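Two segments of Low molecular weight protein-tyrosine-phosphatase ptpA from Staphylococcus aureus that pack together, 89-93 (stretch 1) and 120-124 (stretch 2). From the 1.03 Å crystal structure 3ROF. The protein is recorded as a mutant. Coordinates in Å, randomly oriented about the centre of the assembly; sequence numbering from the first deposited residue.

Stretch 1, residues 89-93: AMDQS
Stretch 2, residues 120-124: ESDVP

How do the two backbones lie against each other? The touching parts, CA 90 to 92 and CA 121 to 123, run 127° apart. Asp91 CA sits 4.4 Å from Asp122 CA, and Met90 CA 5.3 Å from Val123 CA. Met90 (phi/psi -87/-42) and extended Asp91 (-141/174) lead into a helix that begins at Gln92 (-63/-38) and continues through Ser93 (-61/-36). Opposite them, Ser121 (-99/-33), Asp122 (-122/147) and Val123 (-90/115) form no regular helix or strand.

Which hydrogen bonds join the stretches directly? Val123 N donates to Met90 O at 2.9 Å, nearly straight at 173°. Asp122 CA lies 3.5 Å from the same Met90 O in a CA-H...O contact, its angle at H only 136°. The second bond uses a side chain: Asp122, chi1 m (-77°) and chi2 4°, brings OD2 within 3.0 Å of Gln92 N, at 164°. An amide in the first turn of a helix lacks an acceptor from a preceding turn, and this carboxylate supplies one.

What do the waters add? Water 1 donates to Met90 O at 2.9 Å and Ser121 O at 2.8 Å, bridging carbonyls whose oxygens, Met90 O and Ser121 O, are 4.4 Å apart. Water 2 donates to Asp91 OD2 at 2.7 Å and Val123 O at 2.8 Å, a second bridge between the stretches.

How are the remaining side chains set? Asp91, chi1 p (70°) and chi2 29°, is the N-cap, capping a backbone N just past the stretch; its OD1 also accepts from Ser93 OG (chi1 p, 72°) at 2.7 Å. Buried Met90 (m, m, t: -60°, -68°, 159°) and Val123 (t, 178°) make the apolar contact, Met90 SD to Val123 CG2 at 4.0 Å. Gln92 has chi1 t, chi2 p and chi3 43°.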

ATOM      1  N   ALA A  89      -3.024   5.236  -1.123  1.00  5.28           N
ATOM      2  CA  ALA A  89      -1.896   6.142  -0.982  1.00  5.44           C
ATOM      3  C   ALA A  89      -1.602   6.389   0.489  1.00  5.40           C
ATOM      4  O   ALA A  89      -2.496   6.332   1.322  1.00  6.00           O
ATOM      5  CB  ALA A  89      -2.246   7.463  -1.645  1.00  6.45           C
ATOM      6  N   MET A  90      -0.349   6.765   0.793  1.00  5.34           N
ATOM      7  CA  MET A  90       0.006   7.062   2.170  1.00  5.38           C
ATOM      8  C   MET A  90      -0.244   8.500   2.599  1.00  5.89           C
ATOM      9  O   MET A  90      -0.711   8.717   3.730  1.00  6.68           O
ATOM     10  CB  MET A  90       1.457   6.658   2.420  1.00  5.20           C
ATOM     11  CG  MET A  90       1.684   5.172   2.188  1.00  6.41           C
ATOM     12  SD  MET A  90       0.826   4.192   3.442  1.00  6.48           S
ATOM     13  CE  MET A  90       0.723   2.644   2.603  1.00 13.07           C
ATOM     14  N   ASP A  91       0.081   9.466   1.754  1.00  6.10           N
ATOM     15  CA  ASP A  91      -0.044  10.856   2.114  1.00  7.24           C
ATOM     16  C   ASP A  91      -0.552  11.670   0.912  1.00  7.13           C
ATOM     17  O   ASP A  91      -0.786  11.138  -0.189  1.00  6.97           O
ATOM     18  CB  ASP A  91       1.290  11.391   2.713  1.00  6.69           C
ATOM     19  CG  ASP A  91       2.428  11.518   1.706  1.00  6.71           C
ATOM     20  OD1 ASP A  91       2.139  11.742   0.532  1.00  7.14           O
ATOM     21  OD2 ASP A  91       3.610  11.390   2.139  1.00  7.13           O
ATOM     22  N   GLN A  92      -0.819  12.950   1.160  1.00  7.57           N
ATOM     23  CA  GLN A  92      -1.417  13.784   0.136  1.00  9.63           C
ATOM     24  C   GLN A  92      -0.515  13.924  -1.068  1.00  7.64           C
ATOM     25  O   GLN A  92      -1.007  13.981  -2.210  1.00  8.64           O
ATOM     26  CB  GLN A  92      -1.720  15.167   0.688  1.00 12.53           C
ATOM     27  CG  GLN A  92      -2.474  16.044  -0.286  1.00 14.87           C
ATOM     28  CD  GLN A  92      -3.847  15.458  -0.657  1.00 20.02           C
ATOM     29  OE1 GLN A  92      -4.572  14.969   0.209  1.00 28.91           O
ATOM     30  NE2 GLN A  92      -4.200  15.512  -1.939  1.00 22.41           N
ATOM     31  N   SER A  93       0.802  14.037  -0.864  1.00  8.11           N
ATOM     32  CA  SER A  93       1.692  14.154  -2.022  1.00  7.35           C
ATOM     33  C   SER A  93       1.586  12.924  -2.900  1.00  6.15           C
ATOM     34  O   SER A  93       1.675  13.022  -4.117  1.00  6.74           O
ATOM     35  CB  SER A  93       3.135  14.416  -1.587  1.00  9.97           C
ATOM     36  OG  SER A  93       3.772  13.274  -0.995  1.00  9.55           O
ATOM     37  N   GLU A 120      -5.212  11.253  12.414  1.00 20.06           N
ATOM     38  CA  GLU A 120      -4.289  11.604  11.357  1.00 18.56           C
ATOM     39  C   GLU A 120      -4.879  11.294   9.979  1.00 16.29           C
ATOM     40  O   GLU A 120      -5.624  10.322   9.831  1.00 15.52           O
ATOM     41  CB  GLU A 120      -2.984  10.811  11.519  1.00 19.03           C
ATOM     42  CG  GLU A 120      -2.076  11.287  12.658  1.00 24.59           C
ATOM     43  CD  GLU A 120      -2.363  10.634  13.997  1.00 23.80           C
ATOM     44  OE1 GLU A 120      -3.330   9.863  14.113  1.00 21.36           O
ATOM     45  OE2 GLU A 120      -1.608  10.931  14.958  1.00 27.38           O
ATOM     46  N   SER A 121      -4.525  12.108   8.985  1.00 21.38           N
ATOM     47  CA  SER A 121      -4.948  11.879   7.595  1.00 18.91           C
ATOM     48  C   SER A 121      -3.855  11.205   6.763  1.00  8.74           C
ATOM     49  O   SER A 121      -4.171  10.464   5.833  1.00  7.58           O
ATOM     50  CB  SER A 121      -5.322  13.208   6.918  1.00 20.93           C
ATOM     51  N   ASP A 122      -2.599  11.523   7.066  1.00  9.93           N
ATOM     52  CA  ASP A 122      -1.454  11.096   6.258  1.00  7.66           C
ATOM     53  C   ASP A 122      -0.483  10.283   7.120  1.00  6.48           C
ATOM     54  O   ASP A 122      -0.328  10.525   8.328  1.00  7.27           O
ATOM     55  CB  ASP A 122      -0.674  12.340   5.723  1.00  8.41           C
ATOM     56  CG  ASP A 122      -1.338  13.049   4.538  1.00 12.44           C
ATOM     57  OD1 ASP A 122      -2.403  12.712   4.103  1.00 11.95           O
ATOM     58  OD2 ASP A 122      -0.709  13.954   3.987  1.00 14.38           O
ATOM     59  N   VAL A 123       0.165   9.310   6.480  1.00  5.96           N
ATOM     60  CA  VAL A 123       1.188   8.494   7.119  1.00  5.33           C
ATOM     61  C   VAL A 123       2.529   9.181   6.899  1.00  6.12           C
ATOM     62  O   VAL A 123       2.980   9.299   5.750  1.00  7.02           O
ATOM     63  CB  VAL A 123       1.230   7.086   6.524  1.00  6.13           C
ATOM     64  CG1 VAL A 123       2.345   6.236   7.175  1.00  7.29           C
ATOM     65  CG2 VAL A 123      -0.143   6.414   6.624  1.00  5.82           C
ATOM     66  N   PRO A 124       3.177   9.655   7.976  1.00  6.37           N
ATOM     67  CA  PRO A 124       4.484  10.317   7.794  1.00  7.35           C
ATOM     68  C   PRO A 124       5.535   9.375   7.267  1.00  6.06           C
ATOM     69  O   PRO A 124       5.502   8.198   7.534  1.00  6.84           O
ATOM     70  CB  PRO A 124       4.865  10.796   9.202  1.00 16.39           C
ATOM     71  CG  PRO A 124       3.562  10.816   9.956  1.00 18.44           C
ATOM     72  CD  PRO A 124       2.776   9.630   9.384  1.00  8.36           C
TER
HETATM   73  O   HOH W   1      -3.215   7.951   4.943  1.00  6.75           O
HETATM   74  O   HOH W   2       3.837  11.855   4.830  1.00 26.78           O